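Local atomic coordinates of regulatory Subunit of Protein Kinase A (cAMP-dependent) from Euglena gracilis (Euglena gracilis, PDB entry 6RSX), a protein that probably serves as the cAMP-sensing regulatory subunit of protein kinase A, with a cyclic nucleotide bound in each of its two tandem cyclic nucleotide-binding domains. Residues A183-T188 / C258-R263; V166-A171 / G203-I208; E36-G41 / V83-T88. One frame throughout, in Å; residues are numbered along the deposited sequence. Where two conformers were deposited one is given.

Interaction 1. Residues A183-T188 / C258-R263; sequences ALQPCT and CVSLDR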
loop_
_atom_site.group_PDB
_atom_site.type_symbol
_atom_site.label_atom_id
_atom_site.label_comp_id
_atom_site.label_asym_id
_atom_site.label_seq_id
_atom_site.Cartn_x
_atom_site.Cartn_y
_atom_site.Cartn_z
ATOM N N ALA A 183 -1.667 3.019 1.161
ATOM C CA ALA A 183 -0.442 3.191 0.383
ATOM C C ALA A 183 -0.436 4.476 -0.447
ATOM O O ALA A 183 0.632 5.051 -0.668
ATOM C CB ALA A 183 -0.241 1.991 -0.545
ATOM N N LEU A 184 -1.598 4.961 -0.886
ATOM C CA LEU A 184 -1.629 6.124 -1.781
ATOM C C LEU A 184 -1.127 7.396 -1.083
ATOM O O LEU A 184 -1.461 7.685 0.067
ATOM C CB LEU A 184 -3.052 6.330 -2.319
ATOM C CG LEU A 184 -3.523 5.258 -3.301
ATOM C CD1 LEU A 184 -5.014 5.396 -3.510
ATOM C CD2 LEU A 184 -2.756 5.400 -4.659
ATOM N N GLN A 185 -0.311 8.176 -1.795
ATOM C CA GLN A 185 0.246 9.413 -1.265
ATOM C C GLN A 185 -0.306 10.610 -2.035
ATOM O O GLN A 185 -0.173 10.646 -3.274
ATOM C CB GLN A 185 1.771 9.371 -1.379
ATOM C CG GLN A 185 2.395 8.138 -0.758
ATOM C CD GLN A 185 2.187 8.116 0.735
ATOM O OE1 GLN A 185 2.401 9.124 1.412
ATOM N NE2 GLN A 185 1.752 6.969 1.268
ATOM N N PRO A 186 -0.896 11.609 -1.377
ATOM C CA PRO A 186 -1.397 12.779 -2.115
ATOM C C PRO A 186 -0.251 13.623 -2.656
ATOM O O PRO A 186 0.783 13.780 -2.001
ATOM C CB PRO A 186 -2.198 13.545 -1.065
ATOM C CG PRO A 186 -1.543 13.137 0.243
ATOM C CD PRO A 186 -1.196 11.696 0.064
ATOM N N CYS A 187 -0.424 14.156 -3.866
ATOM C CA CYS A 187 0.554 15.095 -4.400
ATOM C C CYS A 187 -0.159 16.143 -5.242
ATOM O O CYS A 187 -1.146 15.842 -5.919
ATOM C CB CYS A 187 1.640 14.383 -5.221
ATOM S SG CYS A 187 1.047 12.981 -6.190
ATOM N N THR A 188 0.332 17.378 -5.160
ATOM C CA THR A 188 -0.246 18.537 -5.831
ATOM C C THR A 188 0.763 19.058 -6.842
ATOM O O THR A 188 1.963 19.110 -6.555
ATOM C CB THR A 188 -0.603 19.643 -4.833
ATOM O OG1 THR A 188 -1.565 19.145 -3.892
ATOM C CG2 THR A 188 -1.190 20.867 -5.546
ATOM N N CYS A 258 -3.168 14.650 -7.478
ATOM C CA CYS A 258 -2.972 13.248 -7.771
ATOM C C CYS A 258 -2.789 12.482 -6.472
ATOM O O CYS A 258 -2.661 13.055 -5.383
ATOM C CB CYS A 258 -1.752 13.035 -8.665
ATOM S SG CYS A 258 -1.967 13.769 -10.322
ATOM N N VAL A 259 -2.795 11.170 -6.595
ATOM C CA VAL A 259 -2.212 10.319 -5.566
ATOM C C VAL A 259 -1.228 9.402 -6.268
ATOM O O VAL A 259 -1.384 9.067 -7.455
ATOM C CB VAL A 259 -3.263 9.502 -4.771
ATOM C CG1 VAL A 259 -3.958 10.385 -3.743
ATOM C CG2 VAL A 259 -4.270 8.895 -5.728
ATOM N N SER A 260 -0.200 8.999 -5.532
ATOM C CA SER A 260 0.870 8.210 -6.117
ATOM C C SER A 260 1.179 6.966 -5.295
ATOM O O SER A 260 0.889 6.877 -4.097
ATOM C CB SER A 260 2.144 9.043 -6.271
ATOM O OG SER A 260 2.652 9.406 -5.014
ATOM N N LEU A 261 1.776 5.997 -5.982
ATOM C CA LEU A 261 2.386 4.822 -5.372
ATOM C C LEU A 261 3.859 4.824 -5.727
ATOM O O LEU A 261 4.214 4.991 -6.911
ATOM C CB LEU A 261 1.743 3.529 -5.870
ATOM C CG LEU A 261 0.281 3.263 -5.591
ATOM C CD1 LEU A 261 -0.103 1.956 -6.241
ATOM C CD2 LEU A 261 0.072 3.209 -4.030
ATOM N N ASP A 262 4.717 4.641 -4.721
ATOM C CA ASP A 262 6.132 4.517 -5.049
ATOM C C ASP A 262 6.416 3.123 -5.611
ATOM O O ASP A 262 5.573 2.227 -5.570
ATOM C CB ASP A 262 7.011 4.860 -3.830
ATOM C CG ASP A 262 6.974 3.800 -2.724
ATOM O OD1 ASP A 262 6.533 2.654 -2.949
ATOM O OD2 ASP A 262 7.400 4.137 -1.594
ATOM N N ARG A 263 7.611 2.954 -6.189
ATOM C CA ARG A 263 7.917 1.715 -6.906
ATOM C C ARG A 263 7.633 0.471 -6.059
ATOM O O ARG A 263 7.047 -0.509 -6.539
ATOM C CB ARG A 263 9.373 1.717 -7.353
ATOM C CG ARG A 263 9.780 0.413 -7.973
ATOM C CD ARG A 263 11.253 0.397 -8.357
ATOM N NE ARG A 263 11.635 1.527 -9.201
ATOM C CZ ARG A 263 11.666 1.502 -10.536
ATOM N NH1 ARG A 263 12.043 2.586 -11.207
ATOM N NH2 ARG A 263 11.321 0.400 -11.204
HETATM O O HOH W 1 3.159 4.917 -1.870
#

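Interaction 2. Residues V166-A171 / G203-I208; sequences VPLFEA and GSFYII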
loop_
_atom_site.group_PDB
_atom_site.type_symbol
_atom_site.label_atom_id
_atom_site.label_comp_id
_atom_site.label_asym_id
_atom_site.label_seq_id
_atom_site.Cartn_x
_atom_site.Cartn_y
_atom_site.Cartn_z
ATOM N N VAL A 166 -13.039 4.564 -9.434
ATOM C CA VAL A 166 -11.965 4.691 -10.419
ATOM C C VAL A 166 -11.833 3.366 -11.149
ATOM O O VAL A 166 -11.559 2.338 -10.505
ATOM C CB VAL A 166 -10.635 5.082 -9.757
ATOM C CG1 VAL A 166 -9.487 4.958 -10.771
ATOM C CG2 VAL A 166 -10.720 6.488 -9.185
ATOM N N PRO A 167 -11.990 3.331 -12.486
ATOM C CA PRO A 167 -11.972 2.045 -13.191
ATOM C C PRO A 167 -10.736 1.224 -12.916
ATOM O O PRO A 167 -10.797 -0.012 -12.925
ATOM C CB PRO A 167 -12.046 2.463 -14.675
ATOM C CG PRO A 167 -12.816 3.756 -14.622
ATOM C CD PRO A 167 -12.367 4.454 -13.365
ATOM N N LEU A 168 -9.594 1.875 -12.703
ATOM C CA LEU A 168 -8.355 1.151 -12.454
ATOM C C LEU A 168 -8.513 0.164 -11.304
ATOM O O LEU A 168 -7.924 -0.925 -11.315
ATOM C CB LEU A 168 -7.236 2.147 -12.137
ATOM C CG LEU A 168 -5.890 1.519 -11.761
ATOM C CD1 LEU A 168 -5.315 0.718 -12.908
ATOM C CD2 LEU A 168 -4.914 2.580 -11.260
ATOM N N PHE A 169 -9.308 0.532 -10.308
ATOM C CA PHE A 169 -9.416 -0.263 -9.089
ATOM C C PHE A 169 -10.623 -1.195 -9.085
ATOM O O PHE A 169 -10.968 -1.745 -8.032
ATOM C CB PHE A 169 -9.464 0.670 -7.877
ATOM C CG PHE A 169 -8.224 1.510 -7.723
ATOM C CD1 PHE A 169 -6.971 0.915 -7.726
ATOM C CD2 PHE A 169 -8.308 2.885 -7.611
ATOM C CE1 PHE A 169 -5.824 1.672 -7.583
ATOM C CE2 PHE A 169 -7.148 3.655 -7.468
ATOM C CZ PHE A 169 -5.914 3.036 -7.451
ATOM N N GLU A 170 -11.252 -1.412 -10.243
ATOM C CA GLU A 170 -12.527 -2.126 -10.263
ATOM C C GLU A 170 -12.402 -3.529 -9.673
ATOM O O GLU A 170 -13.342 -4.018 -9.041
ATOM C CB GLU A 170 -13.057 -2.212 -11.699
ATOM C CG GLU A 170 -12.430 -3.313 -12.484
ATOM N N ALA A 171 -11.271 -4.201 -9.895
ATOM C CA ALA A 171 -11.088 -5.598 -9.528
ATOM C C ALA A 171 -10.574 -5.775 -8.099
ATOM O O ALA A 171 -10.423 -6.917 -7.646
ATOM C CB ALA A 171 -10.134 -6.283 -10.501
ATOM N N GLY A 203 9.915 6.306 -11.079
ATOM C CA GLY A 203 9.933 6.432 -9.645
ATOM C C GLY A 203 8.596 6.066 -9.042
ATOM O O GLY A 203 8.531 5.238 -8.124
ATOM N N SER A 204 7.524 6.690 -9.530
ATOM C CA SER A 204 6.199 6.504 -8.959
ATOM C C SER A 204 5.148 6.361 -10.052
ATOM O O SER A 204 5.360 6.707 -11.230
ATOM C CB SER A 204 5.827 7.663 -8.027
ATOM O OG SER A 204 6.717 7.705 -6.928
ATOM N N PHE A 205 4.002 5.849 -9.620
ATOM C CA PHE A 205 2.803 5.650 -10.420
ATOM C C PHE A 205 1.747 6.625 -9.915
ATOM O O PHE A 205 1.583 6.796 -8.700
ATOM C CB PHE A 205 2.329 4.194 -10.273
ATOM C CG PHE A 205 1.019 3.911 -10.927
ATOM C CD1 PHE A 205 0.901 3.920 -12.312
ATOM C CD2 PHE A 205 -0.113 3.646 -10.164
ATOM C CE1 PHE A 205 -0.323 3.656 -12.927
ATOM C CE2 PHE A 205 -1.333 3.376 -10.772
ATOM C CZ PHE A 205 -1.445 3.365 -12.147
ATOM N N TYR A 206 1.033 7.270 -10.834
ATOM C CA TYR A 206 0.145 8.363 -10.458
ATOM C C TYR A 206 -1.264 8.119 -10.957
ATOM O O TYR A 206 -1.457 7.644 -12.087
ATOM C CB TYR A 206 0.655 9.690 -11.051
ATOM C CG TYR A 206 1.989 10.079 -10.497
ATOM C CD1 TYR A 206 3.162 9.558 -11.057
ATOM C CD2 TYR A 206 2.079 10.942 -9.392
ATOM C CE1 TYR A 206 4.412 9.923 -10.520
ATOM C CE2 TYR A 206 3.296 11.304 -8.872
ATOM C CZ TYR A 206 4.453 10.789 -9.444
ATOM O OH TYR A 206 5.671 11.134 -8.926
ATOM N N ILE A 207 -2.249 8.493 -10.136
ATOM C CA ILE A 207 -3.650 8.543 -10.550
ATOM C C ILE A 207 -4.141 9.969 -10.351
ATOM O O ILE A 207 -3.983 10.546 -9.265
ATOM C CB ILE A 207 -4.533 7.551 -9.756
ATOM C CG1 ILE A 207 -3.945 6.144 -9.773
ATOM C CG2 ILE A 207 -5.949 7.513 -10.337
ATOM C CD1 ILE A 207 -3.158 5.831 -8.512
ATOM N N ILE A 208 -4.766 10.534 -11.382
ATOM C CA ILE A 208 -5.248 11.905 -11.304
ATOM C C ILE A 208 -6.593 11.942 -10.587
ATOM O O ILE A 208 -7.527 11.222 -10.970
ATOM C CB ILE A 208 -5.375 12.502 -12.712
ATOM C CG1 ILE A 208 -4.015 12.387 -13.408
ATOM C CG2 ILE A 208 -5.897 13.933 -12.606
ATOM C CD1 ILE A 208 -4.091 12.588 -14.920
#

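Interaction 3. Residues E36-G41 / V83-T88; sequences EKCLRG and VIESGT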
loop_
_atom_site.group_PDB
_atom_site.type_symbol
_atom_site.label_atom_id
_atom_site.label_comp_id
_atom_site.label_asym_id
_atom_site.label_seq_id
_atom_site.Cartn_x
_atom_site.Cartn_y
_atom_site.Cartn_z
ATOM N N GLU A 36 13.286 -1.498 13.255
ATOM C CA GLU A 36 13.352 -0.684 12.047
ATOM C C GLU A 36 13.540 -1.548 10.808
ATOM O O GLU A 36 12.919 -1.292 9.771
ATOM C CB GLU A 36 14.489 0.335 12.148
ATOM C CG GLU A 36 14.283 1.410 13.181
ATOM C CD GLU A 36 15.466 2.361 13.263
ATOM O OE1 GLU A 36 16.396 2.237 12.434
ATOM O OE2 GLU A 36 15.467 3.229 14.161
ATOM N N LYS A 37 14.392 -2.573 10.897
ATOM C CA LYS A 37 14.637 -3.439 9.732
ATOM C C LYS A 37 13.355 -4.126 9.299
ATOM O O LYS A 37 13.040 -4.223 8.101
ATOM C CB LYS A 37 15.691 -4.490 10.079
ATOM C CG LYS A 37 17.117 -4.147 9.666
ATOM C CD LYS A 37 18.132 -4.882 10.553
ATOM C CE LYS A 37 17.978 -6.396 10.461
ATOM N NZ LYS A 37 18.363 -6.991 9.142
ATOM N N CYS A 38 12.601 -4.607 10.285
ATOM C CA CYS A 38 11.337 -5.270 10.027
ATOM C C CYS A 38 10.304 -4.290 9.458
ATOM O O CYS A 38 9.613 -4.611 8.489
ATOM C CB CYS A 38 10.878 -5.933 11.334
ATOM S SG CYS A 38 9.271 -6.699 11.289
ATOM N N LEU A 39 10.212 -3.075 10.012
ATOM C CA LEU A 39 9.172 -2.120 9.630
ATOM C C LEU A 39 9.469 -1.369 8.343
ATOM O O LEU A 39 8.586 -0.671 7.824
ATOM C CB LEU A 39 8.946 -1.102 10.748
ATOM C CG LEU A 39 8.535 -1.685 12.110
ATOM C CD1 LEU A 39 8.168 -0.556 13.028
ATOM C CD2 LEU A 39 7.367 -2.688 12.036
ATOM N N ARG A 40 10.679 -1.501 7.806
ATOM C CA ARG A 40 10.998 -0.817 6.574
ATOM C C ARG A 40 10.019 -1.289 5.506
ATOM O O ARG A 40 9.718 -2.488 5.385
ATOM C CB ARG A 40 12.454 -1.098 6.183
ATOM C CG ARG A 40 13.008 -0.230 5.056
ATOM C CD ARG A 40 14.518 -0.395 4.993
ATOM N NE ARG A 40 15.130 -0.226 6.317
ATOM C CZ ARG A 40 16.433 -0.330 6.579
ATOM N NH1 ARG A 40 17.293 -0.601 5.602
ATOM N NH2 ARG A 40 16.879 -0.159 7.824
ATOM N N GLY A 41 9.465 -0.349 4.774
ATOM C CA GLY A 41 8.565 -0.707 3.704
ATOM C C GLY A 41 7.135 -0.989 4.119
ATOM O O GLY A 41 6.266 -1.069 3.247
ATOM N N VAL A 83 3.342 -7.334 12.933
ATOM C CA VAL A 83 4.156 -7.277 11.697
ATOM C C VAL A 83 5.033 -8.519 11.639
ATOM O O VAL A 83 5.690 -8.880 12.614
ATOM C CB VAL A 83 5.024 -5.996 11.630
ATOM C CG1 VAL A 83 5.778 -5.885 10.262
ATOM C CG2 VAL A 83 4.192 -4.733 11.864
ATOM N N ILE A 84 5.105 -9.158 10.464
ATOM C CA ILE A 84 5.920 -10.354 10.322
ATOM C C ILE A 84 7.394 -9.957 10.233
ATOM O O ILE A 84 7.772 -9.105 9.418
ATOM C CB ILE A 84 5.504 -11.139 9.065
ATOM C CG1 ILE A 84 4.051 -11.655 9.218
ATOM C CG2 ILE A 84 6.474 -12.302 8.884
ATOM C CD1 ILE A 84 3.503 -12.397 7.951
ATOM N N GLU A 85 8.233 -10.609 11.034
ATOM C CA GLU A 85 9.676 -10.476 10.917
ATOM C C GLU A 85 10.261 -11.602 10.059
ATOM O O GLU A 85 11.032 -11.332 9.128
ATOM C CB GLU A 85 10.324 -10.482 12.309
ATOM C CG GLU A 85 11.855 -10.250 12.228
ATOM C CD GLU A 85 12.446 -10.147 13.649
ATOM O OE1 GLU A 85 12.065 -10.967 14.519
ATOM O OE2 GLU A 85 13.213 -9.192 13.900
ATOM N N SER A 86 9.864 -12.853 10.329
ATOM C CA SER A 86 10.341 -14.036 9.593
ATOM C C SER A 86 9.174 -14.964 9.319
ATOM O O SER A 86 8.227 -15.047 10.113
ATOM C CB SER A 86 11.326 -14.886 10.399
ATOM O OG SER A 86 12.241 -14.126 11.127
ATOM N N GLY A 87 9.263 -15.710 8.209
ATOM C CA GLY A 87 8.284 -16.730 7.921
ATOM C C GLY A 87 7.168 -16.186 7.062
ATOM O O GLY A 87 7.113 -15.009 6.727
ATOM N N THR A 88 6.235 -17.064 6.713
ATOM C CA THR A 88 5.052 -16.650 5.973
ATOM C C THR A 88 3.809 -17.157 6.716
ATOM O O THR A 88 3.869 -18.128 7.471
ATOM C CB THR A 88 5.038 -17.149 4.549
ATOM O OG1 THR A 88 4.939 -18.590 4.549
ATOM C CG2 THR A 88 6.346 -16.628 3.791
#

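Interaction 1. Residues A183-T188 / C258-R263
Four backbone hydrogen bonds tie strand 185-188 antiparallel to strand 258-262 in the sheet of the second cyclic nucleotide-binding domain. Gln185 and Ser260 exchange two: Gln185 N gives to Ser260 O at 2.9 Å, and Ser260 N reaches a lone pair of Gln185 O at 2.8 Å. Cys187 and Cys258 exchange two more. Cys258 N meets Cys187 O at 2.8 Å almost along the C=O axis, whereas Cys187 N approaches Cys258 O from 45° above the carbonyl plane. Between these pairs, Pro186 faces Val259 in a non-hydrogen-bonded pair, so its missing N-H costs the pairing nothing. Val259 uses its backbone on the other side, with Ile207 of strand 204-208.

The Gln185 side chain bends at chi2 (-65°) and turns back along its own segment, so that NE2 donates a hydrogen bond to Ala183 O (2.9 Å), from above the carbonyl plane rather than on a lone pair. A water also donates to Ala183 O (2.8 Å) and accepts a longer bond from Asp262 N, bridging the end of helix 174-183 to the end of strand 258-262. In place of Gln185, an alanine here would remove the amide that grips Ala183 O, and would probably loosen the turn out of the helix. Asp262 caps Ser265 N through OD1 and forms a salt bridge to Arg46 through OD2.

On the face with Val259, the Leu184 and Leu261 side chains cross obliquely, Leu184 CD2 3.6 Å from Leu261 CD2, and Ala183 CB joins them. The register is thus set mainly by main-chain bonds, and Ala183 O at the helix exit is satisfied by the Gln185 amide and a water.

Interaction 2. Residues V166-A171 / G203-I208
The chain at 166-171 makes a short 3-10 turn, with Phe169 N bonded to Val166 O at 2.9 Å, and stays well clear of strand 204-208: the nearest alpha carbons, Leu168 CA and Ile207 CA, are 9.0 Å apart. Side chains alone span that gap, and all of them are apolar.

Leu168 carries the centre. Its CG lies anti to the backbone N (chi1 176°), which sends CD2 outward, tip to tip with Phe205. That methyl sits in the plane of the Phe205 ring, at its edge, 3.7 Å from both CE2 and CZ of Phe205. Phe205 likewise has CG anti to its backbone N (chi1 173°), so the two side chains extend straight at each other. The same Leu168 CD2 rests 4.0 Å from CG1 of Ile207, two residues further along the strand and on the same face.

A 3-10 turn set between helix 149-165 and helix 174-183 matches the N3A motif of cyclic nucleotide-binding domains, and the strand belongs to the beta barrel that holds the ligand. The turn also meets helix 274-280: Leu168 touches Ile276 and Leu277, and Phe205 also touches Leu277.

Phe169 flanks the leucine. One face of its ring, toward the rim, has Leu168 CG above it, and CZ of Phe169 points at Ile207 CD1 across 4.1 Å, obliquely to the ring. The chi2 of Ile207 is 98°, away from a staggered value, which turns CD1 toward Phe169. Val166 CG1 approaches Ile207 CG2 more loosely, at 4.4 Å. Beyond the contact, the Phe205 ring meets that of Phe266, and the Phe205 side chain lies about 6 Å from the bound cAMP.

Interaction 3. Residues E36-G41 / V83-T88
This is a helix-end-on-strand contact in the first cyclic nucleotide-binding half of the chain, where the last turn of helix 29-39 rests against the end of strand 80-84 and the corner that follows it. The closest alpha carbons, Cys38 CA and Glu85 CA, are 5.5 Å apart, near enough for a short side chain to bridge.

Cys38 does so. Its SG is anti to the backbone N (chi1 175°) and reaches into the bend of segment 83-88. There the sulfur lies 3.4 Å from Ile84 O, 3.7 Å from Val83 CG1 and 3.8 Å from Glu85 CA, touching three consecutive residues. One residue on, Leu39 crosses Val83 at about a right angle and sets CD2 3.8 Å from Val83 CG2, with Val83 CG1 only slightly farther. Val83 thus offers one methyl to both the cysteine and the leucine, and its other methyl to the leucine. Phe45 of helix 43-46 touches both Leu39 and Val83, adding to this apolar patch.

At the corner beyond the strand, Glu85 and Ser86 both face Arg135 in a classic beta bulge. The Glu85 chain starts with CG anti to its backbone N (chi1 -176°) and runs on extended, its CB brushing Cys38 SG. Its carboxylate OE2 is taken by a salt bridge to Arg34 NE, from the same helix 29-39, and by a hydrogen bond from Trp137 NE1.

The chemistry is therefore divided: the interface is mostly sulfur against methyls, with the Ile84 carbonyl as the polar neighbour of the sulfur across it, while the charged pairing of Glu85 with Arg34 probably fixes the helix against the strand corner from beside it.

Interaction 3 comes first along the chain, in the first cyclic nucleotide-binding half; interactions 1 and 2, their segments alternating, lie in the second. Strand 256-262 of interaction 1 and strand 204-208 of interaction 2 are neighbours in one antiparallel sheet, and probable hydrogen bonds join Leu261 N to Phe205 O and Ile207 N to Val259 O; their centres are about 10 Å apart. Interaction 3 touches neither, its centre about 23 Å from that of interaction 1 and about 27 Å from that of interaction 2. Interaction 1 pairs strands 185-189 and 256-262 of the second domain, whereas interactions 2 and 3 each set a helical or 3-10 element against a barrel strand, consistent with tandem cAMP-binding modules.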